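Local atomic coordinates of beta-L-arabinobiosidase (Bacteroides thetaiotaomicron, PDB entry 5MQR), a protein that probably acts as a glycosidase in plant pectin breakdown, named for release of beta-L-arabinobiose, and may have exo-alpha-sialidase activity. Residues A[355-360]-A[454-459]; A[56-61]-A[395-400]; A[329-334]-A[364-369]; A[486-491]-A[571-576]. All blocks are in the same frame, centred on the assembly; numbering follows the deposited sequence.

In the fold
Strand 52-57 near the N terminus meets the much later strand 397-403 in contact 2, closing the longest loop of the four, consistent with closure of a beta-propeller blade. Contact 3 (329-334 with 364-369) lies wholly inside that span and joins two loops. The piece between them, 355-360, reaches forward to 454-459, so contact 1 crosses both contact 2 and contact 3 and ties the propeller to the following sialidase-like CBM region at a calcium ion. Contact 4 (486-491 with 571-576) comes later, in series with the others, and closes a loop within that region. Contacts 2 and 4 reach the same mixed sheet, and contact 1 touches the other three.

Contact 1: residues A[355-360]-A[454-459]. With CA (calcium ion), chain J.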
# COMPACT_ATOMS: atom_id res chain seq x y z
N ILE A 355 27.11 4.11 -8.79
CA ILE A 355 27.99 3.81 -9.90
C ILE A 355 29.39 3.61 -9.33
O ILE A 355 30.10 4.58 -9.00
CB ILE A 355 28.03 4.92 -10.99
CG1 ILE A 355 26.63 5.25 -11.52
CG2 ILE A 355 28.94 4.51 -12.15
CD1 ILE A 355 26.61 6.42 -12.49
N THR A 356 29.78 2.34 -9.21
CA THR A 356 31.16 1.96 -9.00
C THR A 356 32.02 2.70 -10.05
O THR A 356 31.61 2.79 -11.21
CB THR A 356 31.34 0.44 -9.20
OG1 THR A 356 30.31 -0.26 -8.48
CG2 THR A 356 32.69 -0.02 -8.70
N PRO A 357 33.18 3.26 -9.66
CA PRO A 357 34.08 3.77 -10.70
C PRO A 357 34.56 2.62 -11.62
O PRO A 357 34.80 1.52 -11.13
CB PRO A 357 35.26 4.36 -9.91
CG PRO A 357 34.96 4.21 -8.47
CD PRO A 357 33.79 3.29 -8.33
N MSE A 358 34.66 2.87 -12.94
CA MSE A 358 35.22 1.88 -13.85
C MSE A 358 36.71 1.84 -13.60
O MSE A 358 37.42 2.82 -13.79
CB MSE A 358 34.96 2.26 -15.30
CG MSE A 358 35.43 1.20 -16.30
SE MSE A 358 35.30 1.93 -18.13
CE MSE A 358 33.37 2.32 -18.25
N ARG A 359 37.21 0.71 -13.15
CA ARG A 359 38.58 0.44 -12.78
C ARG A 359 39.47 0.16 -13.97
O ARG A 359 40.64 0.56 -13.96
CB ARG A 359 38.64 -0.69 -11.75
CG ARG A 359 37.85 -0.34 -10.48
CD ARG A 359 37.89 -1.42 -9.42
NE ARG A 359 37.51 -2.75 -9.86
CZ ARG A 359 36.26 -3.17 -10.10
NH1 ARG A 359 35.22 -2.34 -10.02
NH2 ARG A 359 36.06 -4.42 -10.45
N TYR A 360 38.92 -0.47 -15.01
CA TYR A 360 39.68 -0.87 -16.17
C TYR A 360 39.09 -0.25 -17.41
O TYR A 360 37.93 -0.52 -17.76
CB TYR A 360 39.70 -2.40 -16.29
CG TYR A 360 40.28 -3.08 -15.09
CD1 TYR A 360 41.66 -3.17 -14.90
CD2 TYR A 360 39.45 -3.62 -14.13
CE1 TYR A 360 42.20 -3.81 -13.78
CE2 TYR A 360 39.97 -4.26 -13.01
CZ TYR A 360 41.34 -4.35 -12.83
OH TYR A 360 41.78 -4.98 -11.69
N ASP A 454 37.16 -2.35 -0.07
CA ASP A 454 37.17 -2.02 -1.48
C ASP A 454 37.55 -0.57 -1.61
O ASP A 454 36.81 0.29 -1.18
CB ASP A 454 35.77 -2.25 -2.08
CG ASP A 454 35.78 -2.23 -3.62
OD1 ASP A 454 36.66 -1.55 -4.22
OD2 ASP A 454 34.93 -2.95 -4.24
N PRO A 455 38.68 -0.27 -2.28
CA PRO A 455 39.06 1.13 -2.50
C PRO A 455 38.16 1.90 -3.43
O PRO A 455 38.27 3.12 -3.49
CB PRO A 455 40.44 1.04 -3.17
CG PRO A 455 40.91 -0.35 -2.89
CD PRO A 455 39.68 -1.19 -2.87
N PHE A 456 37.32 1.18 -4.17
CA PHE A 456 36.50 1.77 -5.20
C PHE A 456 34.99 1.66 -4.96
O PHE A 456 34.20 2.03 -5.80
CB PHE A 456 36.89 1.16 -6.55
CG PHE A 456 38.33 1.39 -6.89
CD1 PHE A 456 38.76 2.64 -7.37
CD2 PHE A 456 39.27 0.40 -6.68
CE1 PHE A 456 40.09 2.88 -7.64
CE2 PHE A 456 40.61 0.63 -6.96
CZ PHE A 456 41.01 1.87 -7.45
N ASP A 457 34.57 1.17 -3.81
CA ASP A 457 33.14 1.03 -3.52
C ASP A 457 32.95 0.97 -2.01
O ASP A 457 33.93 1.02 -1.26
CB ASP A 457 32.55 -0.22 -4.24
CG ASP A 457 31.14 0.03 -4.82
OD1 ASP A 457 30.41 0.87 -4.24
OD2 ASP A 457 30.78 -0.61 -5.84
N TYR A 458 31.69 0.88 -1.58
CA TYR A 458 31.35 0.84 -0.17
C TYR A 458 30.12 -0.02 0.05
O TYR A 458 29.42 -0.35 -0.92
CB TYR A 458 31.10 2.25 0.36
CG TYR A 458 30.34 3.15 -0.58
CD1 TYR A 458 28.96 2.94 -0.86
CD2 TYR A 458 30.96 4.24 -1.17
CE1 TYR A 458 28.27 3.79 -1.72
CE2 TYR A 458 30.27 5.10 -2.01
CZ TYR A 458 28.94 4.88 -2.29
OH TYR A 458 28.32 5.76 -3.12
N ALA A 459 29.91 -0.39 1.31
CA ALA A 459 28.69 -1.07 1.76
C ALA A 459 27.67 0.00 2.05
O ALA A 459 28.02 1.08 2.49
CB ALA A 459 28.94 -1.91 3.01
CA CA J . 35.57 1.57 0.37
O HOH W 1 36.20 3.30 -1.27
O HOH W 2 34.60 3.65 1.16
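D457 works in two directions: its OD2 takes a 2.7 Å hydrogen bond from OG1 of T356 across the contact, while its backbone O binds a calcium ion at 2.4 Å. The hydroxyl comes in from above the carboxylate plane, and T356 presents it by holding OG1 beside its own backbone N, anti to the carbonyl carbon (chi1 -47°). The other oxygen, D457 OD1, receives the backbone N of Y458 at 3.0 Å, so both carboxylate oxygens are held. With an alanine at D457, the T356 hydroxyl and the Y458 amide would probably lose these acceptors, and the metal-bound backbone could shift.

Next door, F456 meets two neighbours, R359 CG over one face in a CH-pi contact, 4.3 Å from the ring centroid, and P357 CG at its edge. The long aliphatic part of arginine suits this place because its guanidinium can continue past the ring to salt bridges with D397 and E396.

D454 OD1 accepts the F456 backbone N at 2.8 Å, an Asx turn, and also pairs with R58. D454 O binds the calcium ion at 2.4 Å, alongside D457 O, two waters, D452 and E597. The arrangement is that of a calcium site built on a type I beta turn, D454 to D457, in the CBM region and packed against a loop of the BNR repeat-like region.

Contact 2: residues A[56-61]-A[395-400]; sequences LVRANR and KEDMWI
L56 and V57 together face M398 in a classic beta bulge, where the antiparallel strands 52-57 and 397-403 pair. Both amides bond to M398 O from the same face of its carbonyl plane, L56 N at 2.8 Å and V57 N at 3.1 Å. In return M398 N reaches V57 O at 3.0 Å, which makes V57 and M398 a hydrogen-bonded pair. Their side chains run side by side in the same direction, CB to CB 3.9 Å, before the selenomethionine chain bends away at its later torsions. L56 CD1 meets I400 CG2 at 3.6 Å.

This is consistent with the closure of a beta propeller, in which an N-terminal strand joins the sheet of strands 387-393 and 397-403.

Past the bulge a side chain takes over from the backbone. D397 has CG anti to its carbonyl carbon (chi1 -62°), which carries OD1 to A59 N at 3.0 Å, the donor lying nearly along the C-O axis. OD2 forms a salt bridge with R359. A leucine in place of D397 would probably leave the A59 amide without its acceptor and R359 with one acidic partner fewer. The small A59 suits its place because its CB must fit against E396 CG, 3.8 Å away, while the E396 carboxylate goes on to K365.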
# COMPACT_ATOMS: atom_id res chain seq x y z
N LEU A 56 27.83 -10.03 -8.05
CA LEU A 56 28.16 -11.40 -8.30
C LEU A 56 29.62 -11.57 -8.72
O LEU A 56 30.26 -12.49 -8.25
CB LEU A 56 27.25 -11.95 -9.41
CG LEU A 56 25.96 -12.60 -8.94
CD1 LEU A 56 25.15 -11.64 -8.11
CD2 LEU A 56 25.16 -13.10 -10.13
N VAL A 57 30.09 -10.71 -9.63
CA VAL A 57 31.46 -10.78 -10.15
C VAL A 57 32.14 -9.41 -10.08
O VAL A 57 31.61 -8.42 -10.60
CB VAL A 57 31.50 -11.28 -11.61
CG1 VAL A 57 32.94 -11.42 -12.07
CG2 VAL A 57 30.74 -12.60 -11.77
N ARG A 58 33.30 -9.36 -9.42
CA ARG A 58 34.10 -8.14 -9.29
C ARG A 58 35.37 -8.35 -10.07
O ARG A 58 36.25 -9.09 -9.65
CB ARG A 58 34.43 -7.84 -7.82
CG ARG A 58 35.17 -6.53 -7.58
CD ARG A 58 35.66 -6.39 -6.15
NE ARG A 58 36.20 -5.03 -5.97
CZ ARG A 58 37.39 -4.62 -6.42
NH1 ARG A 58 38.21 -5.47 -7.03
NH2 ARG A 58 37.77 -3.34 -6.25
N ALA A 59 35.47 -7.68 -11.22
CA ALA A 59 36.64 -7.83 -12.12
C ALA A 59 37.94 -7.49 -11.41
O ALA A 59 38.00 -6.51 -10.66
CB ALA A 59 36.48 -6.96 -13.35
N ASN A 60 38.97 -8.29 -11.64
CA ASN A 60 40.30 -8.01 -11.10
C ASN A 60 41.36 -8.66 -11.95
O ASN A 60 41.58 -9.87 -11.84
CB ASN A 60 40.40 -8.51 -9.66
CG ASN A 60 41.55 -7.87 -8.88
OD1 ASN A 60 42.67 -7.67 -9.39
ND2 ASN A 60 41.28 -7.57 -7.62
N ARG A 61 42.03 -7.87 -12.78
CA ARG A 61 43.10 -8.36 -13.65
C ARG A 61 44.36 -8.79 -12.88
O ARG A 61 45.04 -9.74 -13.27
CB ARG A 61 43.48 -7.30 -14.67
CG ARG A 61 44.55 -7.74 -15.69
CD ARG A 61 44.90 -6.58 -16.61
NE ARG A 61 43.70 -6.05 -17.24
CZ ARG A 61 43.51 -4.79 -17.63
NH1 ARG A 61 44.43 -3.84 -17.47
NH2 ARG A 61 42.34 -4.46 -18.19
N LYS A 395 30.01 -2.40 -17.80
CA LYS A 395 30.51 -3.58 -18.56
C LYS A 395 31.77 -4.17 -17.92
O LYS A 395 32.69 -4.61 -18.61
CB LYS A 395 30.79 -3.24 -20.01
CG LYS A 395 29.75 -2.34 -20.66
CD LYS A 395 29.84 -2.44 -22.19
CE LYS A 395 28.83 -1.50 -22.83
NZ LYS A 395 29.03 -1.32 -24.30
N GLU A 396 31.76 -4.22 -16.59
CA GLU A 396 32.95 -4.62 -15.82
C GLU A 396 32.62 -5.59 -14.70
O GLU A 396 33.26 -6.64 -14.55
CB GLU A 396 33.63 -3.37 -15.25
CG GLU A 396 34.92 -3.64 -14.49
CD GLU A 396 35.74 -2.37 -14.24
OE1 GLU A 396 36.37 -1.89 -15.20
OE2 GLU A 396 35.74 -1.86 -13.10
N ASP A 397 31.65 -5.21 -13.87
CA ASP A 397 31.22 -6.02 -12.74
C ASP A 397 29.80 -6.55 -13.03
O ASP A 397 28.98 -5.83 -13.57
CB ASP A 397 31.21 -5.16 -11.47
CG ASP A 397 32.59 -4.63 -11.11
OD1 ASP A 397 33.55 -5.38 -11.35
OD2 ASP A 397 32.71 -3.49 -10.59
N MSE A 398 29.54 -7.80 -12.63
CA MSE A 398 28.23 -8.44 -12.83
C MSE A 398 27.45 -8.36 -11.54
O MSE A 398 27.99 -8.62 -10.44
CB MSE A 398 28.35 -9.88 -13.33
CG MSE A 398 29.24 -10.08 -14.55
SE MSE A 398 28.80 -8.82 -15.97
CE MSE A 398 26.97 -9.45 -16.32
N TRP A 399 26.19 -7.96 -11.67
CA TRP A 399 25.29 -7.74 -10.54
C TRP A 399 23.94 -8.45 -10.76
O TRP A 399 23.55 -8.79 -11.89
CB TRP A 399 25.00 -6.25 -10.38
CG TRP A 399 26.10 -5.45 -9.84
CD1 TRP A 399 27.20 -5.01 -10.50
CD2 TRP A 399 26.18 -4.91 -8.52
NE1 TRP A 399 27.97 -4.23 -9.68
CE2 TRP A 399 27.38 -4.17 -8.45
CE3 TRP A 399 25.37 -4.99 -7.39
CZ2 TRP A 399 27.80 -3.53 -7.30
CZ3 TRP A 399 25.79 -4.36 -6.22
CH2 TRP A 399 27.00 -3.63 -6.19
N ILE A 400 23.22 -8.62 -9.66
CA ILE A 400 21.80 -8.97 -9.69
C ILE A 400 21.05 -8.08 -8.67
O ILE A 400 21.63 -7.63 -7.70
CB ILE A 400 21.59 -10.50 -9.45
CG1 ILE A 400 20.28 -10.99 -10.09
CG2 ILE A 400 21.64 -10.88 -7.95
CD1 ILE A 400 20.14 -12.51 -10.16

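Contact 3: residues A[329-334]-A[364-369]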
# COMPACT_ATOMS: atom_id res chain seq x y z
N GLU A 329 19.31 9.10 -21.09
CA GLU A 329 20.26 8.97 -22.21
C GLU A 329 21.67 8.54 -21.73
O GLU A 329 22.52 8.18 -22.53
CB GLU A 329 20.32 10.26 -23.03
CG GLU A 329 19.02 10.55 -23.79
CD GLU A 329 18.73 9.52 -24.89
OE1 GLU A 329 19.68 9.12 -25.60
OE2 GLU A 329 17.55 9.09 -25.04
N PHE A 330 21.87 8.57 -20.42
CA PHE A 330 23.07 8.03 -19.77
C PHE A 330 22.67 6.70 -19.16
O PHE A 330 21.48 6.46 -18.91
CB PHE A 330 23.55 8.99 -18.69
CG PHE A 330 23.86 10.37 -19.21
CD1 PHE A 330 22.85 11.32 -19.35
CD2 PHE A 330 25.15 10.72 -19.57
CE1 PHE A 330 23.12 12.59 -19.82
CE2 PHE A 330 25.44 11.99 -20.07
CZ PHE A 330 24.41 12.93 -20.20
N ARG A 331 23.65 5.83 -18.91
CA ARG A 331 23.33 4.53 -18.36
C ARG A 331 23.26 4.54 -16.84
O ARG A 331 23.86 3.72 -16.18
CB ARG A 331 24.28 3.46 -18.91
CG ARG A 331 24.26 3.46 -20.42
CD ARG A 331 25.02 2.30 -21.01
NE ARG A 331 25.01 2.35 -22.47
CZ ARG A 331 25.14 1.30 -23.29
NH1 ARG A 331 25.33 0.07 -22.83
NH2 ARG A 331 25.07 1.50 -24.61
N TRP A 332 22.46 5.45 -16.30
CA TRP A 332 22.16 5.48 -14.86
C TRP A 332 20.94 6.36 -14.58
O TRP A 332 20.62 7.19 -15.39
CB TRP A 332 23.35 6.03 -14.09
CG TRP A 332 23.66 7.50 -14.30
CD1 TRP A 332 23.03 8.56 -13.72
CD2 TRP A 332 24.70 8.05 -15.11
NE1 TRP A 332 23.62 9.75 -14.11
CE2 TRP A 332 24.64 9.46 -14.98
CE3 TRP A 332 25.69 7.49 -15.93
CZ2 TRP A 332 25.53 10.32 -15.65
CZ3 TRP A 332 26.59 8.35 -16.59
CH2 TRP A 332 26.50 9.74 -16.44
N PRO A 333 20.25 6.18 -13.47
CA PRO A 333 20.30 4.96 -12.65
C PRO A 333 19.61 3.81 -13.36
O PRO A 333 19.20 3.93 -14.51
CB PRO A 333 19.50 5.35 -11.42
CG PRO A 333 18.45 6.27 -11.99
CD PRO A 333 19.08 7.00 -13.14
N LEU A 334 19.49 2.69 -12.67
CA LEU A 334 18.63 1.61 -13.12
C LEU A 334 17.35 1.81 -12.32
O LEU A 334 17.40 1.91 -11.08
CB LEU A 334 19.25 0.25 -12.85
CG LEU A 334 18.59 -0.94 -13.55
CD1 LEU A 334 18.81 -0.83 -15.06
CD2 LEU A 334 19.19 -2.24 -13.04
N TYR A 364 34.50 0.62 -25.92
CA TYR A 364 33.04 0.66 -25.78
C TYR A 364 32.47 0.41 -24.39
O TYR A 364 31.23 0.36 -24.24
CB TYR A 364 32.32 -0.21 -26.84
CG TYR A 364 32.72 0.13 -28.28
CD1 TYR A 364 32.50 1.40 -28.83
CD2 TYR A 364 33.34 -0.83 -29.09
CE1 TYR A 364 32.88 1.70 -30.14
CE2 TYR A 364 33.72 -0.55 -30.39
CZ TYR A 364 33.50 0.71 -30.92
OH TYR A 364 33.92 0.92 -32.22
N LYS A 365 33.34 0.32 -23.37
CA LYS A 365 32.87 0.29 -21.99
C LYS A 365 32.30 1.66 -21.63
O LYS A 365 32.95 2.68 -21.86
CB LYS A 365 34.00 -0.11 -21.04
CG LYS A 365 34.44 -1.56 -21.23
CD LYS A 365 35.53 -1.99 -20.28
CE LYS A 365 35.07 -2.04 -18.84
NZ LYS A 365 36.13 -2.59 -17.99
N SER A 366 31.06 1.68 -21.13
CA SER A 366 30.41 2.91 -20.72
C SER A 366 29.92 2.85 -19.27
O SER A 366 29.71 1.77 -18.73
CB SER A 366 29.27 3.23 -21.67
OG SER A 366 28.41 2.14 -21.75
N TYR A 367 29.74 4.00 -18.65
CA TYR A 367 29.51 4.08 -17.21
C TYR A 367 28.10 3.72 -16.79
O TYR A 367 27.15 4.20 -17.40
CB TYR A 367 29.80 5.49 -16.67
CG TYR A 367 31.22 5.92 -16.92
CD1 TYR A 367 32.26 5.36 -16.17
CD2 TYR A 367 31.53 6.85 -17.90
CE1 TYR A 367 33.59 5.72 -16.40
CE2 TYR A 367 32.85 7.22 -18.13
CZ TYR A 367 33.87 6.65 -17.38
OH TYR A 367 35.16 7.03 -17.61
N GLY A 368 27.97 2.88 -15.76
CA GLY A 368 26.74 2.74 -15.01
C GLY A 368 26.06 1.39 -15.10
O GLY A 368 26.47 0.54 -15.89
N PRO A 369 25.01 1.18 -14.28
CA PRO A 369 24.26 -0.07 -14.35
C PRO A 369 23.48 -0.16 -15.66
O PRO A 369 22.87 0.84 -16.08
CB PRO A 369 23.36 0.00 -13.13
CG PRO A 369 23.17 1.45 -12.90
CD PRO A 369 24.45 2.11 -13.29
O HOH W 3 26.56 6.04 -19.43
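R331, the centre of an inverse gamma turn in the loop leading into strand 334-339 of a four-stranded propeller sheet, meets the chain at G368. Its carbonyl O receives a CA-H...O contact from G368 CA at 3.3 Å. Glycine suits the spot doubly: any CB there would collide with R331 O, and with phi at 115° it would also press on the preceding carbonyl. No conventional hydrogen bond crosses between the two segments; instead a water takes R331 N at 3.0 Å and donates to Y367 O at 2.8 Å.

The R331 side chain, extended from CG to NE, runs along the other segment so that S366 OG stands 3.3 Å above the guanidinium plane, toward its rim. The geometry of this approach is too poor for a hydrogen bond; NH1 bonds Q370 OE1, and NH2 is bonded elsewhere.

The W332 indole turns its edge to Y367 O, with F330 CB lying over one of its faces. W332 CG stands between its backbone N and carbonyl carbon (chi1 68°), which turns the indole edge that way; W332 CB packs on P369 CD at 4.1 Å. The cis peptide bond before P333 turns the chain into the strand, where L334 CB rests on P369 CG, also at 4.1 Å. The rigid, puckered ring of P369 suits a join that offers few donors.

Outer partners set these groups in place: P38 O takes W332 NE1, Q586 takes the Y367 hydroxyl, and N394 OD1 holds G368 N. P369 O, only 3.0 Å from R331 O and an acceptor like it, is satisfied by the ND2 of N326.

Contact 4: residues A[486-491]-A[571-576]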
# COMPACT_ATOMS: atom_id res chain seq x y z
N ILE A 486 35.41 5.16 6.95
CA ILE A 486 34.43 6.19 7.20
C ILE A 486 33.04 5.56 7.20
O ILE A 486 32.78 4.64 6.43
CB ILE A 486 34.57 7.35 6.18
CG1 ILE A 486 33.67 8.54 6.55
CG2 ILE A 486 34.22 6.88 4.78
CD1 ILE A 486 33.97 9.82 5.77
N LEU A 487 32.16 6.03 8.09
CA LEU A 487 30.73 5.70 8.02
C LEU A 487 29.94 6.98 7.96
O LEU A 487 30.05 7.81 8.85
CB LEU A 487 30.28 4.88 9.22
CG LEU A 487 28.82 4.45 9.20
CD1 LEU A 487 28.55 3.41 8.12
CD2 LEU A 487 28.44 3.92 10.56
N GLN A 488 29.16 7.16 6.89
CA GLN A 488 28.24 8.30 6.80
C GLN A 488 26.82 7.85 7.07
O GLN A 488 26.40 6.82 6.54
CB GLN A 488 28.32 8.95 5.44
CG GLN A 488 29.70 9.51 5.16
CD GLN A 488 29.69 10.45 3.98
OE1 GLN A 488 28.92 10.27 3.03
NE2 GLN A 488 30.54 11.47 4.05
N ILE A 489 26.10 8.61 7.89
CA ILE A 489 24.69 8.37 8.20
C ILE A 489 23.87 9.59 7.75
O ILE A 489 24.01 10.68 8.30
CB ILE A 489 24.48 8.09 9.71
CG1 ILE A 489 25.32 6.90 10.16
CG2 ILE A 489 23.02 7.75 10.00
CD1 ILE A 489 25.35 6.71 11.65
N ASP A 490 23.03 9.38 6.74
CA ASP A 490 22.30 10.45 6.07
C ASP A 490 20.79 10.31 6.30
O ASP A 490 20.28 9.21 6.30
CB ASP A 490 22.56 10.42 4.55
CG ASP A 490 23.95 10.92 4.15
OD1 ASP A 490 24.80 11.19 5.05
OD2 ASP A 490 24.20 11.01 2.91
N PHE A 491 20.11 11.44 6.44
CA PHE A 491 18.65 11.46 6.55
C PHE A 491 18.13 12.12 5.28
O PHE A 491 18.42 13.28 5.04
CB PHE A 491 18.26 12.23 7.80
CG PHE A 491 18.88 11.67 9.04
CD1 PHE A 491 20.16 12.05 9.44
CD2 PHE A 491 18.21 10.71 9.79
CE1 PHE A 491 20.74 11.51 10.58
CE2 PHE A 491 18.78 10.17 10.93
CZ PHE A 491 20.04 10.57 11.33
N THR A 571 29.51 3.16 3.95
CA THR A 571 30.90 3.09 4.45
C THR A 571 31.87 3.89 3.57
O THR A 571 33.00 3.48 3.35
CB THR A 571 31.40 1.64 4.58
OG1 THR A 571 31.52 1.06 3.28
CG2 THR A 571 30.43 0.81 5.43
N GLY A 572 31.44 5.04 3.07
CA GLY A 572 32.22 5.85 2.12
C GLY A 572 31.52 7.14 1.75
O GLY A 572 30.35 7.35 2.08
N GLU A 573 32.24 8.00 1.06
CA GLU A 573 31.68 9.24 0.54
C GLU A 573 31.16 8.94 -0.84
O GLU A 573 31.76 8.14 -1.57
CB GLU A 573 32.77 10.31 0.45
CG GLU A 573 33.45 10.57 1.78
CD GLU A 573 34.55 11.61 1.71
OE1 GLU A 573 35.72 11.20 1.67
OE2 GLU A 573 34.22 12.82 1.69
N MSE A 574 30.08 9.60 -1.23
CA MSE A 574 29.58 9.53 -2.60
C MSE A 574 30.56 10.16 -3.53
O MSE A 574 31.20 11.14 -3.19
CB MSE A 574 28.24 10.25 -2.78
CG MSE A 574 27.14 9.24 -2.48
SE MSE A 574 25.41 10.09 -2.06
CE MSE A 574 25.90 11.72 -1.03
N ARG A 575 30.69 9.56 -4.71
CA ARG A 575 31.56 10.08 -5.76
C ARG A 575 30.70 10.91 -6.69
O ARG A 575 29.62 10.49 -7.06
CB ARG A 575 32.23 8.94 -6.53
CG ARG A 575 33.49 8.45 -5.85
CD ARG A 575 34.11 7.26 -6.57
NE ARG A 575 35.01 6.53 -5.67
CZ ARG A 575 36.35 6.48 -5.74
NH1 ARG A 575 37.04 7.11 -6.70
NH2 ARG A 575 37.02 5.77 -4.83
N THR A 576 31.21 12.06 -7.09
CA THR A 576 30.51 12.88 -8.09
C THR A 576 30.70 12.31 -9.52
O THR A 576 29.75 12.27 -10.33
CB THR A 576 30.87 14.38 -7.94
OG1 THR A 576 30.20 15.12 -8.97
CG2 THR A 576 32.36 14.65 -8.03
O HOH W 4 35.25 2.80 4.88
O HOH W 5 29.10 11.47 0.68
O HOH W 6 31.41 13.27 1.99
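Q488 OE1 is gripped twice: R570 NH2 donates to it, and so does a water at 2.6 Å, which in turn accepts from M574 N at 2.8 Å. The other end of the amide is bridged too, for a second water lies 2.9 Å from Q488 NE2 and donates to E573 OE2, also 2.9 Å away. E503 OE2 takes NE2 as well. Glutamine suits the place because one group offers both an acceptor and a donor. Its CG lies anti to the carbonyl carbon (chi1 -62°) and the rest is extended, so the amide reaches out over the loop, with NE2 beside E573 CG. These several partners fix the rotation of the amide.

The backbones come closest at T571. Its CA makes a CA-H...O contact of 3.1 Å with I486 O, and a third water accepts from I486 N and lies 2.8 Å from T571 O, to which it probably donates. I486 CG2 presses closely on G572 CA at 3.5 Å. G572 is almost fully extended, bringing its CA against I486. I486 CD1 reaches the aliphatic CG of E573, the side chains crossing at about a right angle. L487 CD1 meets T571 CG2.

D490 carries its charge to R501 and R570, and the selenomethionine M574 lies near its carboxylate. T571 OG1 bonds to D452, a calcium ligand, and to A459 N, linking the loop to the metal site. Strand 487-492 runs between strands 564-570 and 498-504 in the mixed sheet, and the 571-576 loop leaves the end of strand 564-570 to pass over its neighbour's side chains.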